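Local coordinates for protein D-alanine--D-alanine ligase (Coxiella burnetii, PDB 3TQT) that joins two D-alanine molecules into D-alanyl-D-alanine at the expense of ATP, supplying the dipeptide for peptidoglycan synthesis in the bacterial cell wall, at residues Q23-I28 and E57-H62; V102-H107 and A115-L120; N131-A136 and M293-G298. All coordinates share one frame; numbering follows the deposited sequence.

Interaction 1: Q23-I28 and E57-H62; sequences QSAKNI and EMFLAH
Lys26 and Phe59 cross obliquely, and that crossing sets the shape of the contact. Lys26 leaves helix 18-31 with CG beside the backbone N, runs straight through chi2 and chi3, and then bends at chi4 (-102°) so that the ammonium turns in against the end of the opposing helix. On the way its CG rests 3.5 Å from CE2 of Phe59. The ring itself comes from a side chain whose CG is anti to the backbone N (chi1 178°), which carries it across to the first helix. There the ring edge meets the carbonyl carbon of Ala25, and Phe59 CZ lies 3.8 Å from Ala25 CB. Lys26 NZ stands nearly on the ring normal but 5.1 Å from the Phe59 ring centroid, so any cation-pi attraction is weak at most. The segments belong to the Rossmann-like N-terminal domain: helix 18-31 is the connection of the beta-alpha-beta unit between the parallel strands 5-12 and 37-44, and helix 56-61 comes after the next strand, 50-53. Strand 5-12 backs both apolar partners, with Cys11 touching Ala25 and Phe59. The polar end of Lys26 serves the last turn of the second helix. NZ donates to Phe59 O at 2.8 Å, nearly along the C=O axis, and to His62 O at 2.9 Å, there from above the carbonyl plane. The ammonium thus ties together two backbone carbonyls where the helix ends, a place where positive charge would be favoured. Leu60 closes the other flank, its CD2 pressed to 3.2 Å from Lys26 O.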
loop_
_atom_site.group_PDB
_atom_site.type_symbol
_atom_site.label_atom_id
_atom_site.label_comp_id
_atom_site.label_asym_id
_atom_site.label_seq_id
_atom_site.Cartn_x
_atom_site.Cartn_y
_atom_site.Cartn_z
ATOM N N GLN A 23 17.341 -11.121 -13.647
ATOM C CA GLN A 23 17.467 -12.576 -13.755
ATOM C C GLN A 23 16.124 -13.294 -13.544
ATOM O O GLN A 23 15.833 -14.274 -14.223
ATOM C CB GLN A 23 18.549 -13.144 -12.834
ATOM C CG GLN A 23 19.965 -12.723 -13.237
ATOM C CD GLN A 23 20.230 -12.928 -14.728
ATOM O OE1 GLN A 23 20.619 -11.994 -15.441
ATOM N NE2 GLN A 23 20.021 -14.156 -15.205
ATOM N N SER A 24 15.323 -12.811 -12.601
ATOM C CA SER A 24 13.960 -13.323 -12.428
ATOM C C SER A 24 13.161 -13.136 -13.714
ATOM O O SER A 24 12.520 -14.064 -14.204
ATOM C CB SER A 24 13.258 -12.622 -11.251
ATOM O OG SER A 24 13.919 -12.923 -10.042
ATOM N N ALA A 25 13.198 -11.925 -14.257
ATOM C CA ALA A 25 12.453 -11.617 -15.467
ATOM C C ALA A 25 12.900 -12.485 -16.635
ATOM O O ALA A 25 12.080 -12.900 -17.447
ATOM C CB ALA A 25 12.581 -10.156 -15.825
ATOM N N LYS A 26 14.198 -12.759 -16.727
ATOM C CA LYS A 26 14.685 -13.581 -17.823
ATOM C C LYS A 26 14.118 -14.990 -17.731
ATOM O O LYS A 26 13.712 -15.566 -18.727
ATOM C CB LYS A 26 16.207 -13.611 -17.858
ATOM C CG LYS A 26 16.826 -12.313 -18.329
ATOM C CD LYS A 26 18.341 -12.436 -18.339
ATOM C CE LYS A 26 19.000 -11.176 -18.862
ATOM N NZ LYS A 26 19.449 -11.338 -20.266
ATOM N N ASN A 27 14.077 -15.543 -16.531
ATOM C CA ASN A 27 13.534 -16.881 -16.372
ATOM C C ASN A 27 12.065 -16.906 -16.743
ATOM O O ASN A 27 11.599 -17.803 -17.436
ATOM C CB ASN A 27 13.697 -17.369 -14.933
ATOM C CG ASN A 27 13.221 -18.790 -14.750
ATOM O OD1 ASN A 27 13.491 -19.657 -15.582
ATOM N ND2 ASN A 27 12.490 -19.036 -13.674
ATOM N N ILE A 28 11.336 -15.910 -16.263
ATOM C CA ILE A 28 9.921 -15.818 -16.560
ATOM C C ILE A 28 9.721 -15.687 -18.070
ATOM O O ILE A 28 8.900 -16.387 -18.662
ATOM C CB ILE A 28 9.301 -14.627 -15.825
ATOM C CG1 ILE A 28 9.201 -14.953 -14.327
ATOM C CG2 ILE A 28 7.918 -14.282 -16.410
ATOM C CD1 ILE A 28 8.869 -13.768 -13.460
ATOM N N GLU A 57 13.237 -12.545 -27.161
ATOM C CA GLU A 57 14.474 -13.253 -27.452
ATOM C C GLU A 57 15.694 -12.354 -27.223
ATOM O O GLU A 57 16.735 -12.821 -26.782
ATOM C CB GLU A 57 14.472 -13.805 -28.882
ATOM C CG GLU A 57 14.450 -12.731 -29.973
ATOM C CD GLU A 57 13.043 -12.288 -30.372
ATOM O OE1 GLU A 57 12.080 -12.545 -29.613
ATOM O OE2 GLU A 57 12.900 -11.681 -31.461
ATOM N N MET A 58 15.560 -11.068 -27.527
ATOM C CA MET A 58 16.665 -10.134 -27.355
ATOM C C MET A 58 16.923 -9.911 -25.872
ATOM O O MET A 58 18.075 -9.765 -25.446
ATOM C CB MET A 58 16.351 -8.796 -28.015
ATOM C CG MET A 58 16.313 -8.857 -29.525
ATOM S SD MET A 58 16.098 -7.221 -30.228
ATOM C CE MET A 58 17.771 -6.618 -30.041
ATOM N N PHE A 59 15.844 -9.891 -25.093
ATOM C CA PHE A 59 15.954 -9.732 -23.644
ATOM C C PHE A 59 16.670 -10.925 -23.037
ATOM O O PHE A 59 17.452 -10.776 -22.112
ATOM C CB PHE A 59 14.576 -9.553 -22.984
ATOM C CG PHE A 59 14.648 -9.424 -21.487
ATOM C CD1 PHE A 59 15.276 -8.331 -20.905
ATOM C CD2 PHE A 59 14.101 -10.392 -20.664
ATOM C CE1 PHE A 59 15.364 -8.217 -19.521
ATOM C CE2 PHE A 59 14.175 -10.275 -19.284
ATOM C CZ PHE A 59 14.816 -9.189 -18.716
ATOM N N LEU A 60 16.405 -12.119 -23.557
ATOM C CA LEU A 60 17.091 -13.306 -23.055
ATOM C C LEU A 60 18.561 -13.317 -23.460
ATOM O O LEU A 60 19.410 -13.820 -22.731
ATOM C CB LEU A 60 16.410 -14.579 -23.559
ATOM C CG LEU A 60 14.950 -14.718 -23.128
ATOM C CD1 LEU A 60 14.346 -15.980 -23.709
ATOM C CD2 LEU A 60 14.842 -14.711 -21.608
ATOM N N ALA A 61 18.855 -12.748 -24.622
ATOM C CA ALA A 61 20.196 -12.825 -25.198
ATOM C C ALA A 61 21.156 -11.746 -24.704
ATOM O O ALA A 61 22.372 -11.897 -24.806
ATOM C CB ALA A 61 20.108 -12.790 -26.725
ATOM N N HIS A 62 20.616 -10.652 -24.183
ATOM C CA HIS A 62 21.436 -9.492 -23.846
ATOM C C HIS A 62 21.020 -8.873 -22.524
ATOM O O HIS A 62 19.913 -9.090 -22.067
ATOM C CB HIS A 62 21.301 -8.440 -24.942
ATOM C CG HIS A 62 21.804 -8.900 -26.270
ATOM N ND1 HIS A 62 20.968 -9.345 -27.276
ATOM C CD2 HIS A 62 23.059 -9.006 -26.752
ATOM C CE1 HIS A 62 21.693 -9.691 -28.323
ATOM N NE2 HIS A 62 22.966 -9.494 -28.029
#

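Interaction 2: V102-H107 and A115-L120; sequences VFPMVH and ALQGLL
Leu116 is the first residue of the helical segment to reach across. Its chi1 of -149° is away from the usual staggered positions, and its CD2 meets Val106 CG2 at 3.9 Å, the two side chains crossing at about a right angle. The same methyl also lies near Pro104, at 4.4 Å from CB, so it meets two residues that both point their CB toward the helix. Gln117 comes next and sets off alongside the strand, but its chain bends at chi2 (75°) and brings NE2 to 4.2 Å from Pro104 CB. The amide is not bound there: NE2 donates to the backbone O of Gly111, in the loop between the segments. One turn on from Leu116, Leu120 meets Val102 tip to tip, with CD1 at 3.7 Å from Val102 CG1 and CD2 equally near both valine methyls. Leu120 CD1 also touches Pro104 CG at 4.1 Å, so the proline ring is shared by the two leucines. The helix runs nearly antiparallel to the strand, at 165°, and the meeting surface is wholly apolar apart from that glutamine. Strand 101-104 lies beside 5-12 in the sheet, where Leu10 touches Val102 and Leu116, and Val102 also bonds through its backbone to Pro126 and Val128. Helix 18-31 packs behind Phe103 and Met105, helix 132-139 lies against Gln117, and Leu122 of the second subunit packs on Leu116 and Leu119.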
loop_
_atom_site.group_PDB
_atom_site.type_symbol
_atom_site.label_atom_id
_atom_site.label_comp_id
_atom_site.label_asym_id
_atom_site.label_seq_id
_atom_site.Cartn_x
_atom_site.Cartn_y
_atom_site.Cartn_z
ATOM N N VAL A 102 0.186 -7.599 -16.479
ATOM C CA VAL A 102 1.540 -7.185 -16.150
ATOM C C VAL A 102 2.105 -8.117 -15.096
ATOM O O VAL A 102 1.408 -8.516 -14.169
ATOM C CB VAL A 102 1.560 -5.726 -15.653
ATOM C CG1 VAL A 102 2.935 -5.348 -15.154
ATOM C CG2 VAL A 102 1.087 -4.787 -16.768
ATOM N N PHE A 103 3.370 -8.481 -15.259
ATOM C CA PHE A 103 4.033 -9.331 -14.302
ATOM C C PHE A 103 5.088 -8.468 -13.624
ATOM O O PHE A 103 6.175 -8.292 -14.152
ATOM C CB PHE A 103 4.687 -10.499 -15.045
ATOM C CG PHE A 103 4.725 -11.780 -14.263
ATOM C CD1 PHE A 103 4.133 -12.929 -14.765
ATOM C CD2 PHE A 103 5.334 -11.831 -13.024
ATOM C CE1 PHE A 103 4.169 -14.100 -14.048
ATOM C CE2 PHE A 103 5.377 -13.001 -12.308
ATOM C CZ PHE A 103 4.793 -14.136 -12.822
ATOM N N PRO A 104 4.746 -7.879 -12.467
ATOM C CA PRO A 104 5.711 -7.019 -11.801
ATOM C C PRO A 104 6.818 -7.925 -11.263
ATOM O O PRO A 104 6.538 -8.861 -10.507
ATOM C CB PRO A 104 4.904 -6.392 -10.651
ATOM C CG PRO A 104 3.499 -6.854 -10.820
ATOM C CD PRO A 104 3.532 -8.078 -11.661
ATOM N N MET A 105 8.055 -7.694 -11.679
ATOM C CA MET A 105 9.118 -8.572 -11.230
ATOM C C MET A 105 10.279 -7.716 -10.789
ATOM O O MET A 105 11.439 -8.044 -11.012
ATOM C CB MET A 105 9.507 -9.584 -12.311
ATOM C CG MET A 105 10.441 -10.709 -11.836
ATOM S SD MET A 105 9.983 -11.514 -10.269
ATOM C CE MET A 105 8.232 -11.839 -10.545
ATOM N N VAL A 106 9.931 -6.598 -10.167
ATOM C CA VAL A 106 10.900 -5.762 -9.491
ATOM C C VAL A 106 10.897 -6.136 -8.011
ATOM O O VAL A 106 9.869 -6.017 -7.336
ATOM C CB VAL A 106 10.552 -4.278 -9.655
ATOM C CG1 VAL A 106 11.454 -3.423 -8.770
ATOM C CG2 VAL A 106 10.672 -3.868 -11.111
ATOM N N HIS A 107 12.038 -6.611 -7.516
ATOM C CA HIS A 107 12.179 -6.971 -6.103
ATOM C C HIS A 107 12.518 -5.748 -5.260
ATOM O O HIS A 107 13.214 -4.842 -5.714
ATOM C CB HIS A 107 13.277 -8.028 -5.899
ATOM C CG HIS A 107 13.183 -9.202 -6.829
ATOM N ND1 HIS A 107 12.151 -10.116 -6.779
ATOM C CD2 HIS A 107 14.007 -9.619 -7.821
ATOM C CE1 HIS A 107 12.335 -11.037 -7.711
ATOM N NE2 HIS A 107 13.454 -10.759 -8.354
ATOM N N ALA A 115 4.396 0.504 -4.726
ATOM C CA ALA A 115 4.515 1.638 -5.642
ATOM C C ALA A 115 4.154 1.251 -7.075
ATOM O O ALA A 115 3.290 1.868 -7.697
ATOM C CB ALA A 115 5.917 2.256 -5.580
ATOM N N LEU A 116 4.812 0.221 -7.591
ATOM C CA LEU A 116 4.537 -0.272 -8.935
ATOM C C LEU A 116 3.097 -0.775 -9.066
ATOM O O LEU A 116 2.425 -0.521 -10.062
ATOM C CB LEU A 116 5.512 -1.391 -9.265
ATOM C CG LEU A 116 5.924 -1.558 -10.718
ATOM C CD1 LEU A 116 6.382 -0.229 -11.318
ATOM C CD2 LEU A 116 7.033 -2.600 -10.777
ATOM N N GLN A 117 2.638 -1.500 -8.058
ATOM C CA GLN A 117 1.248 -1.953 -7.998
ATOM C C GLN A 117 0.290 -0.767 -8.080
ATOM O O GLN A 117 -0.748 -0.842 -8.728
ATOM C CB GLN A 117 0.999 -2.716 -6.693
ATOM C CG GLN A 117 1.695 -4.091 -6.633
ATOM C CD GLN A 117 3.210 -3.994 -6.401
ATOM O OE1 GLN A 117 3.706 -3.001 -5.876
ATOM N NE2 GLN A 117 3.934 -5.036 -6.780
ATOM N N GLY A 118 0.634 0.327 -7.409
ATOM C CA GLY A 118 -0.215 1.515 -7.408
ATOM C C GLY A 118 -0.361 2.133 -8.789
ATOM O O GLY A 118 -1.459 2.543 -9.191
ATOM N N LEU A 119 0.746 2.196 -9.523
ATOM C CA LEU A 119 0.723 2.698 -10.891
ATOM C C LEU A 119 -0.150 1.794 -11.743
ATOM O O LEU A 119 -0.959 2.261 -12.554
ATOM C CB LEU A 119 2.138 2.764 -11.472
ATOM C CG LEU A 119 2.186 3.118 -12.958
ATOM C CD1 LEU A 119 1.293 4.321 -13.236
ATOM C CD2 LEU A 119 3.634 3.378 -13.394
ATOM N N LEU A 120 -0.005 0.492 -11.538
ATOM C CA LEU A 120 -0.752 -0.476 -12.324
ATOM C C LEU A 120 -2.240 -0.399 -12.015
ATOM O O LEU A 120 -3.066 -0.585 -12.911
ATOM C CB LEU A 120 -0.213 -1.895 -12.111
ATOM C CG LEU A 120 1.232 -2.110 -12.581
ATOM C CD1 LEU A 120 1.684 -3.500 -12.221
ATOM C CD2 LEU A 120 1.351 -1.875 -14.090
#

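Interaction 3: N131-A136 and M293-G298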
loop_
_atom_site.group_PDB
_atom_site.type_symbol
_atom_site.label_atom_id
_atom_site.label_comp_id
_atom_site.label_asym_id
_atom_site.label_seq_id
_atom_site.Cartn_x
_atom_site.Cartn_y
_atom_site.Cartn_z
ATOM N N ASN A 131 -1.614 -7.029 -4.177
ATOM C CA ASN A 131 -2.085 -5.691 -4.509
ATOM C C ASN A 131 -1.333 -4.624 -3.707
ATOM O O ASN A 131 -0.357 -4.938 -3.043
ATOM C CB ASN A 131 -3.603 -5.556 -4.347
ATOM C CG ASN A 131 -4.058 -5.584 -2.892
ATOM O OD1 ASN A 131 -3.258 -5.726 -1.969
ATOM N ND2 ASN A 131 -5.364 -5.425 -2.689
ATOM N N VAL A 132 -1.781 -3.378 -3.768
ATOM C CA VAL A 132 -1.034 -2.302 -3.125
ATOM C C VAL A 132 -0.986 -2.495 -1.618
ATOM O O VAL A 132 0.075 -2.424 -1.005
ATOM C CB VAL A 132 -1.615 -0.914 -3.450
ATOM C CG1 VAL A 132 -0.982 0.150 -2.546
ATOM C CG2 VAL A 132 -1.386 -0.588 -4.924
ATOM N N GLN A 133 -2.141 -2.743 -1.019
ATOM C CA GLN A 133 -2.206 -2.894 0.422
ATOM C C GLN A 133 -1.401 -4.075 0.930
ATOM O O GLN A 133 -0.704 -3.978 1.936
ATOM C CB GLN A 133 -3.649 -3.053 0.893
ATOM C CG GLN A 133 -3.738 -3.475 2.362
ATOM C CD GLN A 133 -4.982 -4.291 2.656
ATOM O OE1 GLN A 133 -4.953 -5.513 2.634
ATOM N NE2 GLN A 133 -6.086 -3.612 2.916
ATOM N N SER A 134 -1.521 -5.200 0.249
ATOM C CA SER A 134 -0.863 -6.421 0.687
ATOM C C SER A 134 0.644 -6.306 0.485
ATOM O O SER A 134 1.426 -6.792 1.291
ATOM C CB SER A 134 -1.404 -7.636 -0.081
ATOM O OG SER A 134 -0.927 -8.822 0.529
ATOM N N SER A 135 1.048 -5.680 -0.612
ATOM C CA SER A 135 2.469 -5.451 -0.855
ATOM C C SER A 135 3.043 -4.595 0.284
ATOM O O SER A 135 4.115 -4.880 0.806
ATOM C CB SER A 135 2.677 -4.739 -2.192
ATOM O OG SER A 135 2.217 -5.546 -3.267
ATOM N N ALA A 136 2.321 -3.541 0.651
ATOM C CA ALA A 136 2.809 -2.609 1.669
ATOM C C ALA A 136 2.871 -3.297 3.014
ATOM O O ALA A 136 3.847 -3.163 3.749
ATOM C CB ALA A 136 1.939 -1.368 1.728
ATOM N N MET A 293 -4.341 -13.767 5.678
ATOM C CA MET A 293 -4.408 -12.771 6.738
ATOM C C MET A 293 -3.881 -11.412 6.311
ATOM O O MET A 293 -4.337 -10.386 6.801
ATOM C CB MET A 293 -3.645 -13.255 7.964
ATOM C CG MET A 293 -3.920 -12.438 9.193
ATOM S SD MET A 293 -3.561 -13.431 10.639
ATOM C CE MET A 293 -4.808 -14.709 10.492
ATOM N N VAL A 294 -2.926 -11.403 5.394
ATOM C CA VAL A 294 -2.430 -10.142 4.870
ATOM C C VAL A 294 -3.098 -9.807 3.539
ATOM O O VAL A 294 -2.658 -8.906 2.834
ATOM C CB VAL A 294 -0.900 -10.169 4.685
ATOM C CG1 VAL A 294 -0.220 -10.387 6.047
ATOM C CG2 VAL A 294 -0.507 -11.252 3.706
ATOM N N HIS A 295 -4.142 -10.561 3.203
ATOM C CA HIS A 295 -4.948 -10.297 2.006
ATOM C C HIS A 295 -4.114 -10.272 0.747
ATOM O O HIS A 295 -4.288 -9.415 -0.128
ATOM C CB HIS A 295 -5.731 -9.003 2.186
ATOM C CG HIS A 295 -6.509 -8.978 3.456
ATOM N ND1 HIS A 295 -6.356 -7.999 4.412
ATOM C CD2 HIS A 295 -7.419 -9.849 3.954
ATOM C CE1 HIS A 295 -7.152 -8.253 5.431
ATOM N NE2 HIS A 295 -7.800 -9.379 5.182
ATOM N N CYS A 296 -3.204 -11.237 0.670
ATOM C CA CYS A 296 -2.342 -11.381 -0.485
ATOM C C CYS A 296 -3.126 -11.932 -1.678
ATOM O O CYS A 296 -4.237 -12.464 -1.537
ATOM C CB CYS A 296 -1.171 -12.304 -0.157
ATOM S SG CYS A 296 0.221 -12.019 -1.217
ATOM N N SER A 297 -2.539 -11.771 -2.853
ATOM C CA SER A 297 -3.123 -12.267 -4.083
ATOM C C SER A 297 -2.018 -12.834 -4.917
ATOM O O SER A 297 -0.878 -12.357 -4.852
ATOM C CB SER A 297 -3.778 -11.123 -4.866
ATOM O OG SER A 297 -4.984 -10.740 -4.260
ATOM N N GLY A 298 -2.360 -13.853 -5.696
ATOM C CA GLY A 298 -1.451 -14.435 -6.668
ATOM C C GLY A 298 -0.412 -15.339 -6.037
ATOM O O GLY A 298 -0.515 -16.562 -6.096
HETATM O O HOH W 1 -3.430 -8.607 -2.700
HETATM O O HOH W 2 -3.117 -6.536 4.056
#
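Three hydrogen bonds hold water 1. It accepts from Asn131 N at 2.8 Å, donates to His295 O, also at 2.8 Å, and is bonded to Ser297 OG at 3.1 Å, so a single solvent molecule bridges the start of helix 132-139 to the loop running into strand 298-306. Val294 O has two donors. Ser134 OG, anti to its backbone N (chi1 -170°), reaches it directly at 2.9 Å from above the carbonyl plane, and water 2 donates to it as well. The same water donates to Gln133 OE1, and the amide oxygen in turn lies at the edge of the His295 ring, where ND1 gives it a weak bond of 3.4 Å. The amide and imidazole planes are 54° apart, with the Gln133 chain extended to bring its oxygen there. The opposing backbone packs closely round Ser134: OG lies 3.1 Å from Cys296 CA, and CB touches His295 O. One face of the imidazole has Met293 O over its centre. Within the first segment the helix start is held by its own side chains. Asn131 OD1 accepts from Ser134 N at 2.9 Å, while Asn131 O takes two donors, Ser135 N and Ser135 OG. From the second subunit, Leu143 packs on Gln133 and Arg218 on His295. An asparagine N-cap thus faces a Schellman motif, in which His295, at positive phi, is the C-prime residue that ends helix 277-293. The paired helix ends join helix 132-139 to the ATP-grasp part of the ligase.

How the interactions relate
The three contacts form a chain through the subunit. Interactions 1 and 2, with centres 18 Å apart, meet where Ser24 OG and His107 NE2 are 2.8 Å apart, a probable hydrogen bond, and where Ile28 packs on Phe103 and Met105. Interactions 2 and 3 lie closer, centres 13 Å apart, and helices 115-122 and 132-139, consecutive in the chain, touch: Val132 CG2 sits 3.3 Å from Gly118 N. Both also touch the second subunit. Interaction 1 lies away from the predicted ATP and metal sites. The predicted magnesium ligand Asn318 is about 11 Å from Gln117 and about 9 Å from Cys296, side chain to side chain, so interactions 2 and 3 lie near, not in, the predicted metal site.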